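Local structure of putative uncharacterized protein (Mycobacterium avium, 2Z6V) at residues 192-197 and 231-236; 48-53 and 85-90. The protein is a sulfotransferase of unknown function that probably transfers a sulfo group from PAPS to an acceptor. One frame throughout, in Å; residues are numbered along the deposited sequence.

Interaction 1 (192-197 and 231-236); sequences MFIHNQ and KRYLQV. With PLM (palmitic acid), chain C.
Ile194 lies over one face of the Tyr233 ring, a CH-pi contact in which CG1 of Ile194 stands 3.7 Å from the Tyr233 ring centroid and 14° off its normal. Ile194 CD1, at the end of the same branch, reaches Leu234, 4.4 Å from Leu234 CD2. Gln197 takes the rim of the ring: Gln197 OE1 sits near the ring plane, 3.3 Å from Tyr233 CE1, and the amide is turned 65° against the ring. From there Gln197 NE2 gives a nearly straight but weak hydrogen bond to Tyr233 OH (3.3 Å). A firmer bond, from Gln197 NE2 to a lone pair of Phe193 O (2.8 Å), ties the amide back to its own helical turn, while Gln197 OE1 is hydrogen-bonded to Tyr229 OH. Tyr233 OH in turn bonds to Gln139 O. With CG anti to the backbone N (chi1 -153°), Tyr233 reaches from helix 224-238 to the short helix 192-195, a buried join within the sulfotransferase family region. Farther out, Met192 lies beside the bound palmitic acid, though the detail of that fit is doubtful. Polar partners thus fix the amide and the phenol at the rim of a buried apolar contact, so both polar ends are satisfied inside the protein.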
loop_
_atom_site.group_PDB
_atom_site.type_symbol
_atom_site.label_atom_id
_atom_site.label_comp_id
_atom_site.label_asym_id
_atom_site.label_seq_id
_atom_site.Cartn_x
_atom_site.Cartn_y
_atom_site.Cartn_z
ATOM N N MET A 192 2.283 -1.575 -1.818
ATOM C CA MET A 192 3.088 -0.367 -1.732
ATOM C C MET A 192 4.491 -0.709 -1.253
ATOM O O MET A 192 5.472 -0.128 -1.717
ATOM C CB MET A 192 2.441 0.624 -0.763
ATOM C CG MET A 192 3.174 1.947 -0.617
ATOM S SD MET A 192 3.403 2.802 -2.187
ATOM C CE MET A 192 1.845 3.538 -2.437
ATOM N N PHE A 193 4.585 -1.677 -0.349
ATOM C CA PHE A 193 5.880 -2.069 0.188
ATOM C C PHE A 193 6.697 -2.999 -0.686
ATOM O O PHE A 193 7.734 -3.500 -0.264
ATOM C CB PHE A 193 5.692 -2.621 1.595
ATOM C CG PHE A 193 4.967 -1.666 2.483
ATOM C CD1 PHE A 193 5.531 -0.433 2.787
ATOM C CD2 PHE A 193 3.662 -1.932 2.896
ATOM C CE1 PHE A 193 4.805 0.532 3.477
ATOM C CE2 PHE A 193 2.926 -0.980 3.585
ATOM C CZ PHE A 193 3.496 0.260 3.876
ATOM N N ILE A 194 6.203 -3.242 -1.898
ATOM C CA ILE A 194 6.935 -4.011 -2.895
ATOM C C ILE A 194 7.347 -2.905 -3.862
ATOM O O ILE A 194 8.511 -2.778 -4.231
ATOM C CB ILE A 194 6.055 -5.028 -3.650
ATOM C CG1 ILE A 194 5.958 -6.333 -2.855
ATOM C CG2 ILE A 194 6.656 -5.320 -5.025
ATOM C CD1 ILE A 194 5.038 -7.327 -3.492
ATOM N N HIS A 195 6.366 -2.078 -4.218
ATOM C CA HIS A 195 6.552 -0.957 -5.127
ATOM C C HIS A 195 7.613 0.068 -4.703
ATOM O O HIS A 195 8.394 0.527 -5.525
ATOM C CB HIS A 195 5.212 -0.227 -5.343
ATOM C CG HIS A 195 4.232 -0.981 -6.190
ATOM N ND1 HIS A 195 3.202 -0.359 -6.865
ATOM C CD2 HIS A 195 4.107 -2.302 -6.454
ATOM C CE1 HIS A 195 2.486 -1.263 -7.507
ATOM N NE2 HIS A 195 3.012 -2.451 -7.272
ATOM N N ASN A 196 7.638 0.445 -3.432
ATOM C CA ASN A 196 8.615 1.422 -2.982
ATOM C C ASN A 196 10.039 0.918 -3.209
ATOM O O ASN A 196 10.993 1.703 -3.188
ATOM C CB ASN A 196 8.382 1.782 -1.509
ATOM C CG ASN A 196 8.741 0.656 -0.567
ATOM O OD1 ASN A 196 8.935 -0.488 -0.988
ATOM N ND2 ASN A 196 8.822 0.968 0.724
ATOM N N GLN A 197 10.181 -0.384 -3.456
ATOM C CA GLN A 197 11.496 -0.973 -3.718
ATOM C C GLN A 197 11.967 -0.626 -5.133
ATOM O O GLN A 197 13.094 -0.950 -5.529
ATOM C CB GLN A 197 11.454 -2.491 -3.549
ATOM C CG GLN A 197 11.312 -2.964 -2.110
ATOM C CD GLN A 197 11.055 -4.455 -2.010
ATOM O OE1 GLN A 197 11.736 -5.261 -2.648
ATOM N NE2 GLN A 197 10.067 -4.831 -1.205
ATOM N N LYS A 231 5.079 -8.700 -10.057
ATOM C CA LYS A 231 4.802 -10.061 -10.520
ATOM C C LYS A 231 5.949 -11.022 -10.185
ATOM O O LYS A 231 5.717 -12.132 -9.704
ATOM C CB LYS A 231 4.522 -10.063 -12.025
ATOM C CG LYS A 231 4.364 -11.456 -12.625
ATOM C CD LYS A 231 3.564 -11.414 -13.926
ATOM C CE LYS A 231 3.331 -12.819 -14.468
ATOM N NZ LYS A 231 2.089 -12.921 -15.291
ATOM N N ARG A 232 7.185 -10.594 -10.428
ATOM C CA ARG A 232 8.352 -11.424 -10.123
ATOM C C ARG A 232 8.414 -11.686 -8.614
ATOM O O ARG A 232 8.697 -12.801 -8.170
ATOM C CB ARG A 232 9.640 -10.724 -10.575
ATOM C CG ARG A 232 9.875 -10.727 -12.080
ATOM C CD ARG A 232 11.225 -10.116 -12.414
ATOM N NE ARG A 232 11.080 -8.785 -12.994
ATOM C CZ ARG A 232 11.659 -7.696 -12.513
ATOM N NH1 ARG A 232 12.424 -7.774 -11.438
ATOM N NH2 ARG A 232 11.469 -6.530 -13.106
ATOM N N TYR A 233 8.145 -10.639 -7.838
ATOM C CA TYR A 233 8.143 -10.725 -6.392
ATOM C C TYR A 233 7.131 -11.792 -5.982
ATOM O O TYR A 233 7.450 -12.699 -5.212
ATOM C CB TYR A 233 7.722 -9.387 -5.798
ATOM C CG TYR A 233 8.254 -9.097 -4.418
ATOM C CD1 TYR A 233 9.391 -8.299 -4.250
ATOM C CD2 TYR A 233 7.595 -9.556 -3.280
ATOM C CE1 TYR A 233 9.858 -7.954 -2.976
ATOM C CE2 TYR A 233 8.048 -9.220 -1.995
ATOM C CZ TYR A 233 9.180 -8.415 -1.851
ATOM O OH TYR A 233 9.634 -8.055 -0.602
ATOM N N LEU A 234 5.909 -11.678 -6.493
ATOM C CA LEU A 234 4.870 -12.642 -6.158
ATOM C C LEU A 234 5.232 -14.052 -6.618
ATOM O O LEU A 234 4.902 -15.030 -5.948
ATOM C CB LEU A 234 3.532 -12.207 -6.757
ATOM C CG LEU A 234 3.026 -10.870 -6.204
ATOM C CD1 LEU A 234 1.731 -10.496 -6.887
ATOM C CD2 LEU A 234 2.817 -10.980 -4.702
ATOM N N GLN A 235 5.930 -14.168 -7.744
ATOM C CA GLN A 235 6.320 -15.491 -8.225
ATOM C C GLN A 235 7.341 -16.138 -7.285
ATOM O O GLN A 235 7.403 -17.363 -7.175
ATOM C CB GLN A 235 6.874 -15.400 -9.651
ATOM C CG GLN A 235 5.804 -15.092 -10.687
ATOM C CD GLN A 235 6.385 -14.764 -12.034
ATOM O OE1 GLN A 235 7.172 -13.829 -12.168
ATOM N NE2 GLN A 235 6.000 -15.532 -13.049
ATOM N N VAL A 236 8.133 -15.313 -6.606
ATOM C CA VAL A 236 9.116 -15.827 -5.663
ATOM C C VAL A 236 8.409 -16.319 -4.392
ATOM O O VAL A 236 8.774 -17.350 -3.821
ATOM C CB VAL A 236 10.152 -14.747 -5.269
ATOM C CG1 VAL A 236 11.040 -15.268 -4.137
ATOM C CG2 VAL A 236 10.990 -14.363 -6.481
HETATM C C1 PLM C . 1.710 10.282 0.144
HETATM O O1 PLM C . 1.707 11.383 -0.448
HETATM O O2 PLM C . 2.719 9.593 0.408
HETATM C C2 PLM C . 0.359 9.716 0.591
HETATM C C3 PLM C . -0.661 9.749 -0.549
HETATM C C4 PLM C . -1.979 9.069 -0.174
HETATM C C5 PLM C . -1.777 7.591 0.169
HETATM C C6 PLM C . -1.273 7.402 1.601
HETATM C C7 PLM C . -0.783 5.968 1.807
HETATM C C8 PLM C . 0.553 5.747 1.095
HETATM C C9 PLM C . 0.581 4.362 0.446
HETATM C CA PLM C . 0.206 3.267 1.447
HETATM C CB PLM C . -0.248 1.992 0.732
HETATM C CC PLM C . -1.403 2.311 -0.219
HETATM C CD PLM C . -0.883 2.918 -1.524
HETATM C CE PLM C . -1.960 3.714 -2.265
HETATM C CF PLM C . -2.373 4.935 -1.440
HETATM C CG PLM C . -3.341 5.838 -2.205
#

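Interaction 2 (48-53 and 85-90); sequences SDSWRE and GRRLQV
Arg87 reaches from helix 70-96 to Ser50 and Ser48 with one guanidinium nitrogen. Ser50 OG lies in the plane of the group, at its edge, 3.0 Å from Arg87 NH2; Ser48 OG stands beyond the same nitrogen, near the plane, 3.6 Å from Arg87 NH2. The chain gets there by leaving the helix with CG anti to the backbone N (chi1 180°) and then bending at chi2 (67°). The stronger charge partners come from adjoining loops: Arg87 NH1 forms a salt bridge with Asp198 and Arg87 NH2 one with Asp47, while Tyr229 of helix 224-238 makes a cation-pi contact with the same guanidinium. Asp198 also accepts a hydrogen bond from Ser50 OG. The two carboxylates, one on each terminal nitrogen, would be expected to balance the buried charge and to fix the rotation of the guanidinium.

The contact belongs to an all-helical N-terminal region that precedes the first strand, 109-113, of the parallel sheet. In it the start of helix 50-64 faces helix 70-96. At that start the chain is held by local bonds: Ser48 OG accepts a weak capping bond from Ser50 N (3.4 Å), Arg52 N bonds to Asp49 O, and Trp51 NE1 gives a weak hydrogen bond to Ser48 O (3.0 Å).

Van der Waals contact comes from Trp51, whose CB lies 3.6 Å from Arg87 NH1. Its indole has Arg52 CB over one face and also meets the ring of Phe34 in helix 30-41, the two planes about 25° apart.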
loop_
_atom_site.group_PDB
_atom_site.type_symbol
_atom_site.label_atom_id
_atom_site.label_comp_id
_atom_site.label_asym_id
_atom_site.label_seq_id
_atom_site.Cartn_x
_atom_site.Cartn_y
_atom_site.Cartn_z
ATOM N N SER A 48 17.649 -4.055 -13.331
ATOM C CA SER A 48 17.597 -2.940 -14.261
ATOM C C SER A 48 17.987 -1.620 -13.620
ATOM O O SER A 48 18.508 -1.579 -12.511
ATOM C CB SER A 48 16.200 -2.821 -14.868
ATOM O OG SER A 48 15.265 -2.368 -13.907
ATOM N N ASP A 49 17.700 -0.544 -14.339
ATOM C CA ASP A 49 18.029 0.818 -13.938
ATOM C C ASP A 49 16.806 1.589 -13.430
ATOM O O ASP A 49 16.939 2.699 -12.907
ATOM C CB ASP A 49 18.598 1.542 -15.161
ATOM C CG ASP A 49 19.518 2.679 -14.798
ATOM O OD1 ASP A 49 19.729 3.563 -15.664
ATOM O OD2 ASP A 49 20.047 2.684 -13.661
ATOM N N SER A 50 15.625 0.996 -13.592
ATOM C CA SER A 50 14.354 1.621 -13.215
ATOM C C SER A 50 14.249 2.243 -11.827
ATOM O O SER A 50 13.493 3.195 -11.627
ATOM C CB SER A 50 13.207 0.619 -13.397
ATOM O OG SER A 50 13.360 -0.505 -12.553
ATOM N N TRP A 51 15.003 1.704 -10.876
ATOM C CA TRP A 51 14.981 2.184 -9.502
ATOM C C TRP A 51 15.616 3.550 -9.305
ATOM O O TRP A 51 15.208 4.314 -8.438
ATOM C CB TRP A 51 15.712 1.191 -8.599
ATOM C CG TRP A 51 17.131 0.946 -9.036
ATOM C CD1 TRP A 51 17.561 0.004 -9.919
ATOM C CD2 TRP A 51 18.295 1.690 -8.643
ATOM N NE1 TRP A 51 18.918 0.110 -10.103
ATOM C CE2 TRP A 51 19.395 1.138 -9.334
ATOM C CE3 TRP A 51 18.514 2.772 -7.776
ATOM C CZ2 TRP A 51 20.701 1.631 -9.187
ATOM C CZ3 TRP A 51 19.813 3.263 -7.630
ATOM C CH2 TRP A 51 20.889 2.690 -8.333
ATOM N N ARG A 52 16.618 3.847 -10.120
ATOM C CA ARG A 52 17.370 5.079 -9.996
ATOM C C ARG A 52 16.637 6.400 -10.136
ATOM O O ARG A 52 16.825 7.294 -9.318
ATOM C CB ARG A 52 18.550 5.053 -10.963
ATOM C CG ARG A 52 19.559 6.138 -10.675
ATOM C CD ARG A 52 20.823 5.997 -11.505
ATOM N NE ARG A 52 21.927 6.709 -10.864
ATOM C CZ ARG A 52 21.929 8.015 -10.587
ATOM N NH1 ARG A 52 20.882 8.773 -10.897
ATOM N NH2 ARG A 52 22.977 8.565 -9.981
ATOM N N GLU A 53 15.799 6.543 -11.152
ATOM C CA GLU A 53 15.126 7.822 -11.337
ATOM C C GLU A 53 14.375 8.326 -10.102
ATOM O O GLU A 53 14.565 9.473 -9.690
ATOM C CB GLU A 53 14.192 7.772 -12.550
ATOM C CG GLU A 53 13.511 9.101 -12.813
ATOM C CD GLU A 53 12.848 9.185 -14.172
ATOM O OE1 GLU A 53 12.409 8.137 -14.705
ATOM O OE2 GLU A 53 12.753 10.315 -14.701
ATOM N N GLY A 85 17.805 -2.661 -0.834
ATOM C CA GLY A 85 18.475 -3.901 -0.485
ATOM C C GLY A 85 17.586 -5.096 -0.792
ATOM O O GLY A 85 18.071 -6.147 -1.225
ATOM N N ARG A 86 16.278 -4.939 -0.563
ATOM C CA ARG A 86 15.317 -6.003 -0.844
ATOM C C ARG A 86 15.327 -6.294 -2.334
ATOM O O ARG A 86 15.301 -7.452 -2.764
ATOM C CB ARG A 86 13.915 -5.579 -0.420
ATOM C CG ARG A 86 13.686 -5.680 1.059
ATOM C CD ARG A 86 12.708 -4.642 1.532
ATOM N NE ARG A 86 12.948 -4.395 2.941
ATOM C CZ ARG A 86 12.648 -3.269 3.565
ATOM N NH1 ARG A 86 12.083 -2.266 2.900
ATOM N NH2 ARG A 86 12.933 -3.143 4.853
ATOM N N ARG A 87 15.357 -5.219 -3.114
ATOM C CA ARG A 87 15.386 -5.306 -4.565
ATOM C C ARG A 87 16.598 -6.147 -4.959
ATOM O O ARG A 87 16.502 -7.013 -5.816
ATOM C CB ARG A 87 15.485 -3.892 -5.148
ATOM C CG ARG A 87 15.532 -3.802 -6.660
ATOM C CD ARG A 87 14.245 -4.239 -7.288
ATOM N NE ARG A 87 14.252 -3.967 -8.722
ATOM C CZ ARG A 87 13.941 -2.797 -9.271
ATOM N NH1 ARG A 87 13.589 -1.764 -8.508
ATOM N NH2 ARG A 87 13.968 -2.662 -10.591
ATOM N N LEU A 88 17.731 -5.896 -4.310
ATOM C CA LEU A 88 18.960 -6.640 -4.582
ATOM C C LEU A 88 18.823 -8.102 -4.189
ATOM O O LEU A 88 19.282 -8.994 -4.906
ATOM C CB LEU A 88 20.138 -6.027 -3.819
ATOM C CG LEU A 88 20.617 -4.666 -4.328
ATOM C CD1 LEU A 88 21.676 -4.100 -3.403
ATOM C CD2 LEU A 88 21.155 -4.833 -5.738
ATOM N N GLN A 89 18.190 -8.343 -3.044
ATOM C CA GLN A 89 17.994 -9.700 -2.550
ATOM C C GLN A 89 17.081 -10.527 -3.453
ATOM O O GLN A 89 17.342 -11.704 -3.697
ATOM C CB GLN A 89 17.432 -9.663 -1.123
ATOM C CG GLN A 89 18.397 -9.087 -0.105
ATOM C CD GLN A 89 17.919 -9.257 1.326
ATOM O OE1 GLN A 89 17.648 -10.368 1.775
ATOM N NE2 GLN A 89 17.822 -8.151 2.052
ATOM N N VAL A 90 16.017 -9.908 -3.958
ATOM C CA VAL A 90 15.082 -10.615 -4.825
ATOM C C VAL A 90 15.708 -10.945 -6.177
ATOM O O VAL A 90 15.398 -11.973 -6.781
ATOM C CB VAL A 90 13.789 -9.790 -5.051
ATOM C CG1 VAL A 90 12.886 -10.488 -6.073
ATOM C CG2 VAL A 90 13.049 -9.617 -3.729
#

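In the fold
From the N terminus, interaction 2 comes first: residues 48-53 and 85-90 close a loop made almost entirely of helices 50-64 and 70-96. The chain then enters the five-stranded parallel sheet through strand 109-113, and interaction 1 closes a second loop between 192-197 and 231-236, with helix 212-219 inside it. The loops follow in series, neither nesting nor crossing, yet their contacts lie 11 Å apart between centres and touch. Arg87 NH1 is 3.1 Å from Gln197 O, a probable hydrogen bond, and Val90 CG2 packs 3.7 Å from Tyr233 CE1. Helix 70-96 thereby joins the N-terminal helices to helix 224-238, which leads into strand 244-248.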